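Local coordinates for protein pollen allergen Phl p 6 (Phleum pratense, PDB 6TRK) that is a timothy grass pollen allergen folded as a small four-helix bundle, with a biochemical activity that is not established, at residues T5-L10 with P57-K62; E12-S17 with K46-D51; A23-A26 with D32-K35; Y71-H76 with Y83-L88; F90-R95 with E102-K107. The protein carries 1 engineered substitution. All coordinates share one frame; numbering follows the deposited sequence. Where two conformers were deposited one is given.

In the fold
Phl p 6 is a single chain built mainly from four helices, 2-23, 30-55, 60-76 and 82-98, and the five contacts sample how they are tied together. Contacts 1 and 2 share helix 2-23 and touch through Leu10 and Asp51, with centres about 10 Å apart. Along the chain, contact 3 falls within the span of contact 2, and both within that of contact 1; contacts 4 and 5 follow in series. Contact 3, at the turn between the first two helices, has its centre about 27 Å from that of contact 1. It meets contact 4, which pairs the last two helices, through Tyr34 and Thr25. Contact 5 continues along helix 82-98 to the C-terminal tail. Val14 against Phe90 links contacts 2 and 5, joining helix 2-23 to helix 82-98.

Contact 1 (T5-L10 with P57-K62); sequences TEEQKL and PQLVPK
Gln58 turns its CG into the crowded position between the backbone N and the carbonyl carbon (chi1 68°) and bends again at the next bond, which brings its amide to the carboxylate of Glu7. The glutamate comes to meet it with its chain extended beyond CG. Gln58 NE2 donates to Glu7 OE2 at 2.8 Å, with the acceptor lying in the amide plane and accepting the N-H on its anti lone pair, the one away from OE1. The carboxylate and amide planes are 51° apart, the two chains meeting at a slant. A water also donates to Glu7 OE2 (2.9 Å) and accepts from Lys62 NZ (3.0 Å), which brings the positive charge to the carboxylate indirectly and probably favours its ionised form. Beneath this polar layer, the CD2 methyl of Leu59 packs on Leu10 CB at 3.9 Å and equally close to the backbone Glu7 O. Branched leucines suit this buried level, while long polar chains suit the solvent-facing level. Leu10 also touches Asp51 and Ala52. Leucine beneath polar chains marks helix 2-23 as amphipathic, packed here against the start of helix 60-76 in an all-alpha bundle.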
# COMPACT_ATOMS: atom_id res chain seq x y z
N THR A 5 -5.96 15.79 9.92
CA THR A 5 -4.52 15.79 10.17
C THR A 5 -4.06 14.40 10.60
O THR A 5 -2.97 13.95 10.20
CB THR A 5 -4.16 16.82 11.24
OG1 THR A 5 -4.46 18.14 10.76
CG2 THR A 5 -2.68 16.75 11.55
N GLU A 6 -4.85 13.71 11.41
CA GLU A 6 -4.46 12.36 11.82
C GLU A 6 -4.55 11.38 10.65
O GLU A 6 -3.65 10.54 10.48
CB GLU A 6 -5.33 11.89 13.00
CG GLU A 6 -4.97 10.49 13.52
CD GLU A 6 -3.51 10.35 13.93
OE1 GLU A 6 -2.81 9.45 13.41
OE2 GLU A 6 -3.06 11.15 14.78
N GLU A 7 -5.60 11.49 9.82
CA GLU A 7 -5.69 10.65 8.63
C GLU A 7 -4.48 10.84 7.73
O GLU A 7 -3.93 9.87 7.21
CB GLU A 7 -6.98 10.93 7.86
CG GLU A 7 -8.24 10.63 8.63
CD GLU A 7 -9.52 11.07 7.92
OE1 GLU A 7 -9.43 11.65 6.81
OE2 GLU A 7 -10.61 10.84 8.47
N GLN A 8 -4.06 12.08 7.51
CA GLN A 8 -2.92 12.32 6.62
C GLN A 8 -1.64 11.69 7.17
O GLN A 8 -0.83 11.14 6.40
CB GLN A 8 -2.73 13.82 6.41
CG GLN A 8 -3.67 14.42 5.37
N LYS A 9 -1.41 11.80 8.48
CA LYS A 9 -0.25 11.15 9.08
C LYS A 9 -0.29 9.63 8.88
O LYS A 9 0.74 9.02 8.60
CB LYS A 9 -0.19 11.44 10.59
CG LYS A 9 0.33 12.81 10.97
N LEU A 10 -1.45 9.02 9.07
CA LEU A 10 -1.54 7.57 8.88
C LEU A 10 -1.31 7.20 7.42
O LEU A 10 -0.61 6.21 7.14
CB LEU A 10 -2.90 7.07 9.38
CG LEU A 10 -3.13 7.14 10.89
CD1 LEU A 10 -4.59 7.08 11.27
CD2 LEU A 10 -2.37 6.03 11.60
N PRO A 57 -10.61 5.69 13.10
CA PRO A 57 -11.33 4.52 12.57
C PRO A 57 -12.13 4.80 11.31
O PRO A 57 -12.41 3.86 10.58
CB PRO A 57 -12.24 4.10 13.74
CG PRO A 57 -12.19 5.23 14.74
CD PRO A 57 -10.91 5.97 14.51
N GLN A 58 -12.47 6.07 11.03
CA GLN A 58 -13.16 6.40 9.79
C GLN A 58 -12.30 6.13 8.57
O GLN A 58 -12.82 5.99 7.46
CB GLN A 58 -13.57 7.88 9.83
CG GLN A 58 -12.41 8.86 9.78
CD GLN A 58 -11.75 9.17 11.15
OE1 GLN A 58 -12.02 8.53 12.19
NE2 GLN A 58 -10.87 10.17 11.14
N LEU A 59 -10.98 6.07 8.73
CA LEU A 59 -10.08 5.80 7.61
C LEU A 59 -10.01 4.31 7.28
O LEU A 59 -9.57 3.94 6.19
CB LEU A 59 -8.70 6.33 7.95
CG LEU A 59 -7.57 6.28 6.92
CD1 LEU A 59 -7.93 7.12 5.72
CD2 LEU A 59 -6.29 6.79 7.55
N VAL A 60 -10.40 3.44 8.23
CA VAL A 60 -10.14 2.01 8.05
C VAL A 60 -10.81 1.44 6.80
O VAL A 60 -10.15 0.67 6.08
CB VAL A 60 -10.55 1.25 9.33
CG1 VAL A 60 -10.52 -0.25 9.10
CG2 VAL A 60 -9.63 1.64 10.45
N PRO A 61 -12.08 1.74 6.50
CA PRO A 61 -12.67 1.18 5.27
C PRO A 61 -11.98 1.64 4.01
O PRO A 61 -11.97 0.90 3.01
CB PRO A 61 -14.12 1.69 5.29
CG PRO A 61 -14.36 2.17 6.67
CD PRO A 61 -13.06 2.51 7.29
N LYS A 62 -11.42 2.85 4.03
CA LYS A 62 -10.67 3.34 2.87
C LYS A 62 -9.35 2.58 2.73
O LYS A 62 -8.99 2.15 1.62
CB LYS A 62 -10.44 4.84 3.01
CG LYS A 62 -11.73 5.67 2.91
CD LYS A 62 -11.39 7.15 3.15
CE LYS A 62 -12.61 8.04 3.22
NZ LYS A 62 -12.17 9.44 3.48
O HOH W 1 -11.81 9.12 6.45

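Contact 2 (E12-S17 with K46-D51); sequences EDVNAS and KRNLAD
Asn48 has by far the largest buried surface here, and its side chain reaches across to helix 2-23 among Asp13, Val14 and Ser17. Its ND2 donates to Ser17 OG at 3.0 Å, with the hydroxyl oxygen close to the amide plane and the N-H...O angle 154°. The same nitrogen also donates a hydrogen bond to a water at 3.1 Å, and that water donates to Val14 O at 3.0 Å. One amide NH2 thus links a side chain directly and a backbone carbonyl through solvent. Val14 comes next in buried surface. Its CG2 methyl meets Asn48 CB, the apolar base of that side chain, at 3.9 Å; with chi1 at 168° the CG1 branch is left to pack on Phe90 of helix 82-98. Ser17 is small enough to bring its OG to the amide without pushing the helices apart, and Asn48 is long enough to span the gap: the local axes stay 9.7 Å apart. On the outer side, Asp13 CB lies 3.8 Å from Asn48 OD1. Leu49, the next residue along, turns to Leu63 and Asp64 of helix 60-76. The two segments run almost exactly antiparallel (176°), as neighbouring helices do in an up-and-down four-helix bundle.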
# COMPACT_ATOMS: atom_id res chain seq x y z
N GLU A 12 0.53 8.77 5.33
CA GLU A 12 1.97 8.89 5.13
C GLU A 12 2.73 7.69 5.71
O GLU A 12 3.66 7.18 5.08
CB GLU A 12 2.48 10.20 5.73
CG GLU A 12 4.01 10.32 5.71
CD GLU A 12 4.61 10.11 4.33
OE1 GLU A 12 5.76 9.62 4.25
OE2 GLU A 12 3.93 10.43 3.32
N ASP A 13 2.36 7.24 6.92
CA ASP A 13 3.03 6.07 7.50
C ASP A 13 2.78 4.81 6.69
O ASP A 13 3.68 3.98 6.52
CB ASP A 13 2.55 5.86 8.94
CG ASP A 13 3.22 6.81 9.93
OD1 ASP A 13 4.40 7.14 9.71
OD2 ASP A 13 2.58 7.19 10.92
N VAL A 14 1.56 4.64 6.18
CA VAL A 14 1.29 3.48 5.32
C VAL A 14 2.17 3.50 4.08
O VAL A 14 2.74 2.48 3.68
CB VAL A 14 -0.22 3.47 4.92
CG1 VAL A 14 -0.49 2.46 3.80
CG2 VAL A 14 -1.10 3.16 6.09
N ASN A 15 2.34 4.68 3.48
CA ASN A 15 3.16 4.78 2.27
C ASN A 15 4.63 4.51 2.56
O ASN A 15 5.29 3.79 1.80
CB ASN A 15 2.94 6.16 1.66
CG ASN A 15 3.15 6.16 0.17
OD1 ASN A 15 3.49 5.14 -0.45
ND2 ASN A 15 2.90 7.32 -0.44
N ALA A 16 5.14 5.01 3.67
CA ALA A 16 6.54 4.79 4.02
C ALA A 16 6.82 3.31 4.27
O ALA A 16 7.85 2.79 3.84
CB ALA A 16 6.90 5.65 5.24
N SER A 17 5.91 2.62 4.98
CA SER A 17 6.10 1.18 5.20
C SER A 17 6.01 0.40 3.89
O SER A 17 6.74 -0.58 3.68
CB SER A 17 5.05 0.68 6.17
OG SER A 17 5.22 1.22 7.45
N LYS A 46 -0.08 -4.22 8.98
CA LYS A 46 -0.96 -4.56 10.10
C LYS A 46 -0.73 -3.64 11.30
O LYS A 46 -1.69 -3.23 11.97
CB LYS A 46 -0.78 -6.05 10.46
CG LYS A 46 -1.43 -6.95 9.41
CD LYS A 46 -1.48 -8.42 9.85
CE LYS A 46 -2.34 -9.25 8.89
N ARG A 47 0.51 -3.24 11.53
CA ARG A 47 0.75 -2.30 12.62
C ARG A 47 0.14 -0.94 12.29
O ARG A 47 -0.48 -0.32 13.16
CB ARG A 47 2.25 -2.18 12.90
CG ARG A 47 2.86 -3.45 13.46
CD ARG A 47 4.41 -3.35 13.48
NE ARG A 47 5.03 -4.59 13.88
CZ ARG A 47 6.27 -4.96 13.56
NH1 ARG A 47 7.03 -4.15 12.84
NH2 ARG A 47 6.73 -6.12 13.99
N ASN A 48 0.29 -0.47 11.04
CA ASN A 48 -0.30 0.81 10.66
C ASN A 48 -1.82 0.78 10.73
O ASN A 48 -2.45 1.75 11.15
CB ASN A 48 0.16 1.22 9.25
CG ASN A 48 1.63 1.64 9.20
OD1 ASN A 48 2.14 2.28 10.12
ND2 ASN A 48 2.31 1.28 8.12
N LEU A 49 -2.43 -0.33 10.31
CA LEU A 49 -3.88 -0.45 10.34
C LEU A 49 -4.41 -0.42 11.77
O LEU A 49 -5.42 0.23 12.04
CB LEU A 49 -4.29 -1.73 9.61
CG LEU A 49 -5.78 -1.92 9.35
CD1 LEU A 49 -6.35 -0.93 8.35
CD2 LEU A 49 -5.98 -3.36 8.87
N ALA A 50 -3.70 -1.05 12.70
CA ALA A 50 -4.15 -0.99 14.08
C ALA A 50 -4.01 0.41 14.66
O ALA A 50 -4.84 0.82 15.48
CB ALA A 50 -3.38 -2.01 14.93
N ASP A 51 -3.00 1.17 14.25
CA ASP A 51 -2.96 2.58 14.64
C ASP A 51 -4.17 3.34 14.10
O ASP A 51 -4.73 4.20 14.80
CB ASP A 51 -1.68 3.24 14.15
CG ASP A 51 -0.46 2.81 14.95
OD1 ASP A 51 -0.65 2.30 16.08
OD2 ASP A 51 0.66 3.00 14.45
O HOH W 2 1.84 0.10 5.25

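Contact 3 (A23-A26 with D32-K35); sequences ATTA and DKYK
Thr25 and Lys33 bring their CA atoms to 5.2 Å where a type I beta turn, Ala23 to Ala26, carries the chain off the end of helix 2-23 and beside the early turns of helix 30-55. The side chains of the pair cross at about a right angle. The aliphatic part of the lysine lies against the threonine, with Lys33 CG 3.9 Å from Thr25 CB, while the Thr25 CG2 methyl sits 3.5 Å from the backbone Lys33 O. Beyond this apolar stretch the lysine chain runs extended until its last bond, where a bend (chi4 -71°) turns NZ back to the turn. There Lys33 NZ donates to Thr25 O at 2.9 Å, approaching from a position tilted 27° from the carbonyl plane. The ammonium has further partners: Val28 O in the loop, and two waters. One of these, 2.9 Å from Lys33 NZ, donates to Thr25 OG1; the other lies 2.7 Å from Lys33 NZ. Three N-H groups must therefore be shared among four acceptors, and a lysine is well suited to gathering two carbonyls and two waters at the mouth of a loop. Thr25 OG1 is itself tied back to Met22 O; its CG2 methyl lies by helix 30-55, and the Thr25 side chain also touches Phe37. A beta-branched residue with one polar and one apolar branch fits a buried spot that offers both a carbonyl and apolar neighbours. The arrangement is that of a short connection between consecutive antiparallel helices in a helical bundle.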
# COMPACT_ATOMS: atom_id res chain seq x y z
N ALA A 23 11.55 -2.15 -0.93
CA ALA A 23 13.01 -2.21 -0.87
C ALA A 23 13.52 -3.62 -0.60
O ALA A 23 14.64 -3.96 -1.02
CB ALA A 23 13.52 -1.25 0.20
N THR A 24 12.72 -4.47 0.05
CA THR A 24 13.19 -5.81 0.35
C THR A 24 13.32 -6.69 -0.89
O THR A 24 13.93 -7.77 -0.80
CB THR A 24 12.30 -6.52 1.37
OG1 THR A 24 11.02 -6.85 0.78
CG2 THR A 24 12.15 -5.70 2.62
N THR A 25 12.78 -6.28 -2.04
CA THR A 25 12.91 -7.03 -3.27
C THR A 25 14.17 -6.68 -4.08
O THR A 25 14.36 -7.26 -5.15
CB THR A 25 11.68 -6.83 -4.16
OG1 THR A 25 11.67 -5.50 -4.68
CG2 THR A 25 10.37 -7.10 -3.37
N ALA A 26 15.07 -5.82 -3.60
CA ALA A 26 16.11 -5.26 -4.48
C ALA A 26 16.99 -6.30 -5.19
O ALA A 26 17.37 -6.12 -6.35
CB ALA A 26 16.98 -4.30 -3.66
N ASP A 32 10.80 -14.57 -6.87
CA ASP A 32 10.63 -14.51 -5.43
C ASP A 32 10.23 -13.13 -4.94
O ASP A 32 9.95 -12.97 -3.75
CB ASP A 32 11.91 -14.97 -4.74
CG ASP A 32 12.32 -16.37 -5.16
OD1 ASP A 32 11.51 -17.30 -5.01
OD2 ASP A 32 13.46 -16.52 -5.67
N LYS A 33 10.16 -12.13 -5.82
CA LYS A 33 9.92 -10.76 -5.36
C LYS A 33 8.55 -10.62 -4.68
O LYS A 33 8.44 -9.99 -3.62
CB LYS A 33 10.02 -9.78 -6.52
CG LYS A 33 11.47 -9.50 -7.01
CD LYS A 33 11.44 -8.44 -8.11
CE LYS A 33 12.80 -8.34 -8.83
NZ LYS A 33 13.75 -7.72 -7.92
N TYR A 34 7.49 -11.16 -5.29
CA TYR A 34 6.19 -10.91 -4.70
C TYR A 34 6.06 -11.53 -3.31
O TYR A 34 5.55 -10.88 -2.38
CB TYR A 34 5.06 -11.40 -5.60
CG TYR A 34 3.71 -11.10 -5.00
CD1 TYR A 34 3.34 -9.81 -4.70
CD2 TYR A 34 2.82 -12.13 -4.70
CE1 TYR A 34 2.14 -9.53 -4.14
CE2 TYR A 34 1.59 -11.83 -4.13
CZ TYR A 34 1.27 -10.53 -3.87
OH TYR A 34 0.05 -10.21 -3.30
N LYS A 35 6.52 -12.78 -3.14
CA LYS A 35 6.43 -13.43 -1.84
C LYS A 35 7.24 -12.70 -0.78
O LYS A 35 6.81 -12.58 0.37
CB LYS A 35 6.89 -14.88 -1.95
CG LYS A 35 6.74 -15.71 -0.70
CD LYS A 35 7.50 -17.07 -0.78
CE LYS A 35 7.92 -17.51 -2.21
NZ LYS A 35 9.36 -17.23 -2.59
O HOH W 3 12.72 -5.10 -7.14
O HOH W 4 15.89 -6.70 -9.30

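Contact 4 (Y71-H76 with Y83-L88); sequences YNAADH and YEAFVL. With ZN (zinc ion), chain D.
Ala73 and Ala85 face each other across the helix pair, their CB atoms 4.3 Å apart, and the Ala85 CB methyl also rests 3.9 Å from the backbone Ala73 O. At the next residue on each helix, Ala74 CB meets Phe86 CB at 4.1 Å and lies at the edge of the phenylalanine ring, near its plane. With CG anti to the backbone N (chi1 -167°), the ring reaches helix 60-76, Phe86 CE2 coming 3.8 Å from Tyr71 N. No hydrogen bond crosses between the segments; the contact is apolar packing. Methyl side chains let the local axes approach to 7.5 Å, closer than bulky residues would permit, at 161° between their directions. This is the antiparallel helical hairpin formed by helices 60-76 and 82-98, one half of the four-helix bundle. Outside that first layer, Phe86 is held in the core by edge-to-face contacts with Phe37 and Phe41 of helix 30-55, and Tyr34 from the same helix touches both Ala74 and Phe86 with its hydroxyl. Ala74 O also accepts from Lys82 NZ, which ties the end of helix 60-76 to the start of the next helix. On the outer surface of helix 60-76, His76 NE2 binds a zinc ion at 2.0 Å, and a zinc-bound water donates to Asn72 OD1 and Asp75 OD2 (2.6 and 2.7 Å).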
# COMPACT_ATOMS: atom_id res chain seq x y z
N TYR A 71 -4.18 -6.38 -3.45
CA TYR A 71 -4.12 -7.82 -3.28
C TYR A 71 -4.89 -8.52 -4.39
O TYR A 71 -4.42 -9.52 -4.95
CB TYR A 71 -4.67 -8.21 -1.93
CG TYR A 71 -4.65 -9.72 -1.74
CD1 TYR A 71 -3.54 -10.35 -1.21
CD2 TYR A 71 -5.74 -10.50 -2.12
CE1 TYR A 71 -3.51 -11.71 -1.05
CE2 TYR A 71 -5.71 -11.88 -1.96
CZ TYR A 71 -4.59 -12.47 -1.43
OH TYR A 71 -4.55 -13.83 -1.27
N ASN A 72 -6.05 -7.96 -4.77
CA ASN A 72 -6.84 -8.63 -5.79
C ASN A 72 -6.21 -8.50 -7.17
O ASN A 72 -6.25 -9.45 -7.97
CB ASN A 72 -8.28 -8.12 -5.79
CG ASN A 72 -9.10 -8.63 -4.61
OD1 ASN A 72 -8.97 -9.78 -4.19
ND2 ASN A 72 -9.97 -7.80 -4.08
N ALA A 73 -5.59 -7.35 -7.49
CA ALA A 73 -4.91 -7.26 -8.78
C ALA A 73 -3.76 -8.26 -8.85
O ALA A 73 -3.57 -8.92 -9.88
CB ALA A 73 -4.39 -5.82 -8.97
N ALA A 74 -3.01 -8.41 -7.76
CA ALA A 74 -1.93 -9.39 -7.72
C ALA A 74 -2.47 -10.81 -7.79
O ALA A 74 -1.89 -11.65 -8.47
CB ALA A 74 -1.09 -9.18 -6.46
N ASP A 75 -3.59 -11.07 -7.12
CA ASP A 75 -4.19 -12.41 -7.10
C ASP A 75 -4.48 -12.91 -8.51
O ASP A 75 -4.20 -14.08 -8.83
CB ASP A 75 -5.46 -12.39 -6.25
CG ASP A 75 -6.07 -13.77 -5.98
OD1 ASP A 75 -5.35 -14.77 -5.97
OD2 ASP A 75 -7.30 -13.77 -5.72
N HIS A 76 -5.01 -12.04 -9.38
CA HIS A 76 -5.38 -12.43 -10.74
C HIS A 76 -4.24 -12.35 -11.74
O HIS A 76 -4.34 -12.95 -12.80
CB HIS A 76 -6.57 -11.58 -11.20
CG HIS A 76 -7.83 -11.90 -10.46
ND1 HIS A 76 -8.67 -12.93 -10.84
CD2 HIS A 76 -8.36 -11.38 -9.33
CE1 HIS A 76 -9.67 -13.02 -9.98
NE2 HIS A 76 -9.52 -12.08 -9.06
N TYR A 83 4.01 -8.84 -8.63
CA TYR A 83 4.60 -7.79 -7.81
C TYR A 83 4.26 -6.42 -8.38
O TYR A 83 3.78 -5.53 -7.66
CB TYR A 83 6.12 -8.00 -7.67
CG TYR A 83 6.84 -6.88 -6.96
CD1 TYR A 83 6.53 -6.53 -5.67
CD2 TYR A 83 7.86 -6.19 -7.59
CE1 TYR A 83 7.20 -5.50 -5.02
CE2 TYR A 83 8.53 -5.15 -6.97
CZ TYR A 83 8.19 -4.81 -5.68
OH TYR A 83 8.85 -3.78 -5.05
N GLU A 84 4.46 -6.23 -9.68
CA GLU A 84 4.13 -4.92 -10.24
C GLU A 84 2.63 -4.63 -10.20
O GLU A 84 2.24 -3.48 -9.99
CB GLU A 84 4.68 -4.81 -11.65
CG GLU A 84 6.23 -4.87 -11.68
CD GLU A 84 6.93 -3.67 -11.02
OE1 GLU A 84 6.33 -2.57 -10.90
OE2 GLU A 84 8.10 -3.81 -10.61
N ALA A 85 1.78 -5.66 -10.31
CA ALA A 85 0.35 -5.43 -10.19
C ALA A 85 -0.02 -4.93 -8.81
O ALA A 85 -0.84 -4.01 -8.67
CB ALA A 85 -0.45 -6.70 -10.49
N PHE A 86 0.57 -5.51 -7.76
CA PHE A 86 0.30 -5.00 -6.42
C PHE A 86 0.75 -3.55 -6.27
O PHE A 86 -0.03 -2.69 -5.79
CB PHE A 86 1.02 -5.86 -5.37
CG PHE A 86 0.55 -5.58 -3.95
CD1 PHE A 86 0.94 -4.44 -3.27
CD2 PHE A 86 -0.29 -6.47 -3.29
CE1 PHE A 86 0.50 -4.15 -2.00
CE2 PHE A 86 -0.69 -6.20 -1.97
CZ PHE A 86 -0.30 -5.04 -1.34
N VAL A 87 2.00 -3.27 -6.61
CA VAL A 87 2.61 -1.96 -6.42
C VAL A 87 1.84 -0.89 -7.16
O VAL A 87 1.55 0.17 -6.61
CB VAL A 87 4.07 -2.01 -6.86
CG1 VAL A 87 4.67 -0.60 -6.93
CG2 VAL A 87 4.89 -2.87 -5.90
N LEU A 88 1.46 -1.18 -8.41
CA LEU A 88 0.73 -0.19 -9.20
C LEU A 88 -0.60 0.14 -8.56
O LEU A 88 -0.98 1.32 -8.45
CB LEU A 88 0.55 -0.71 -10.63
CG LEU A 88 -0.33 0.10 -11.55
CD1 LEU A 88 0.31 1.44 -11.81
CD2 LEU A 88 -0.51 -0.63 -12.86
ZN ZN D . -10.52 -11.92 -7.35
O HOH W 5 -8.95 -11.70 -5.95

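Contact 5 (F90-R95 with E102-K107); sequences FSEALR and EVHAVK. With ZN (zinc ion), chain C; ZN (zinc ion), chain E.
Glu92 meets the C-terminal tail with both ends of its side chain. Its CB packs 3.7 Å from CG1, one of the two methyls of Val103, a compact apolar residue that suits this half-covered place, and the two side chains cross at about a right angle. Extended beyond CG (chi2 -165°), the glutamate then carries OE1 to a zinc ion at 2.0 Å. His104 ND1 binds the same ion, also at 2.0 Å, with a water as a further ligand. Carboxylate and imidazole lie side by side, their planes 73° apart. A second water bridges Glu92 OE1 and Ala105 N, so the metal ligand also holds the tail's backbone. One turn on, Arg95 bends at chi3 and, in one of its two deposited conformers, grips Val103 O with NE and NH1, both at 2.9 Å. The carbonyl oxygen lies in the guanidinium plane, while Ser91 O sits over one face. At the start of the tail segment, Glu102 OE2 binds another zinc ion. One zinc ion and a conformer-dependent arginine thus hold an irregular tail against helix 82-98; the zinc link would be expected to weaken if its ligands took up protons.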
# COMPACT_ATOMS: atom_id res chain seq x y z
N PHE A 90 -1.75 -0.48 -5.44
CA PHE A 90 -1.65 0.06 -4.09
C PHE A 90 -1.33 1.55 -4.14
O PHE A 90 -1.99 2.38 -3.49
CB PHE A 90 -0.57 -0.71 -3.28
CG PHE A 90 -0.66 -0.41 -1.80
CD1 PHE A 90 0.08 0.62 -1.27
CD2 PHE A 90 -1.50 -1.13 -0.96
CE1 PHE A 90 -0.01 0.95 0.08
CE2 PHE A 90 -1.63 -0.81 0.38
CZ PHE A 90 -0.86 0.24 0.89
N SER A 91 -0.33 1.92 -4.91
CA SER A 91 0.08 3.32 -4.95
C SER A 91 -1.01 4.21 -5.55
O SER A 91 -1.25 5.30 -5.04
CB SER A 91 1.37 3.46 -5.73
OG SER A 91 1.30 2.98 -7.03
N GLU A 92 -1.69 3.75 -6.61
CA GLU A 92 -2.76 4.56 -7.21
C GLU A 92 -3.97 4.66 -6.28
O GLU A 92 -4.56 5.74 -6.11
CB GLU A 92 -3.18 4.01 -8.59
CG GLU A 92 -2.14 4.29 -9.69
CD GLU A 92 -2.59 4.11 -11.09
OE1 GLU A 92 -1.73 4.38 -11.98
OE2 GLU A 92 -3.73 3.68 -11.35
N ALA A 93 -4.37 3.55 -5.67
CA ALA A 93 -5.54 3.61 -4.79
C ALA A 93 -5.27 4.46 -3.55
O ALA A 93 -6.15 5.17 -3.09
CB ALA A 93 -5.97 2.19 -4.42
N LEU A 94 -4.03 4.45 -3.04
CA LEU A 94 -3.71 5.29 -1.90
C LEU A 94 -3.81 6.77 -2.27
O LEU A 94 -4.29 7.58 -1.47
CB LEU A 94 -2.32 4.94 -1.37
CG LEU A 94 -2.00 5.50 0.03
CD1 LEU A 94 -2.90 4.89 1.11
CD2 LEU A 94 -0.51 5.27 0.41
N ARG A 95 -3.40 7.14 -3.48
CA ARG A 95 -3.57 8.52 -3.90
C ARG A 95 -5.03 8.88 -4.10
O ARG A 95 -5.44 10.01 -3.82
CB ARG A 95 -2.74 8.78 -5.17
CG ARG A 95 -1.24 8.85 -4.88
CD ARG A 95 -0.40 9.40 -6.05
NE ARG A 95 -0.21 8.42 -7.12
CZ ARG A 95 0.81 7.55 -7.19
NH1 ARG A 95 0.87 6.71 -8.22
NH2 ARG A 95 1.74 7.51 -6.25
N GLU A 102 -3.32 13.75 -9.20
CA GLU A 102 -2.42 13.04 -10.13
C GLU A 102 -2.26 11.61 -9.60
O GLU A 102 -1.42 11.34 -8.75
CB GLU A 102 -1.08 13.75 -10.28
CG GLU A 102 -1.17 15.16 -10.89
CD GLU A 102 -1.03 15.25 -12.39
OE1 GLU A 102 -1.19 14.24 -13.11
OE2 GLU A 102 -0.81 16.40 -12.88
N VAL A 103 -3.07 10.71 -10.14
CA VAL A 103 -3.12 9.34 -9.65
C VAL A 103 -2.12 8.46 -10.38
O VAL A 103 -1.31 7.76 -9.76
CB VAL A 103 -4.57 8.81 -9.77
CG1 VAL A 103 -4.57 7.32 -9.47
CG2 VAL A 103 -5.47 9.56 -8.87
N HIS A 104 -2.14 8.46 -11.71
CA HIS A 104 -1.09 7.80 -12.47
C HIS A 104 0.23 8.58 -12.29
O HIS A 104 0.26 9.81 -12.42
CB HIS A 104 -1.47 7.73 -13.95
CG HIS A 104 -0.61 6.79 -14.74
ND1 HIS A 104 -0.79 5.42 -14.71
CD2 HIS A 104 0.44 7.02 -15.57
CE1 HIS A 104 0.11 4.85 -15.49
NE2 HIS A 104 0.87 5.79 -16.01
N ALA A 105 1.30 7.86 -11.97
CA ALA A 105 2.59 8.47 -11.69
C ALA A 105 3.06 9.34 -12.86
O ALA A 105 2.98 8.95 -14.03
CB ALA A 105 3.63 7.38 -11.42
N VAL A 106 3.54 10.54 -12.53
CA VAL A 106 4.10 11.45 -13.52
C VAL A 106 5.62 11.38 -13.40
O VAL A 106 6.18 11.59 -12.32
CB VAL A 106 3.58 12.89 -13.32
CG1 VAL A 106 4.15 13.85 -14.36
CG2 VAL A 106 2.06 12.92 -13.41
N LYS A 107 6.28 11.06 -14.51
CA LYS A 107 7.73 10.92 -14.49
C LYS A 107 8.40 12.27 -14.24
O LYS A 107 7.95 13.29 -14.77
ZN ZN C . -2.25 4.35 -13.88
ZN ZN E . -0.18 16.57 -14.75
O HOH W 6 1.02 4.93 -11.66
O HOH W 7 -2.08 2.52 -14.62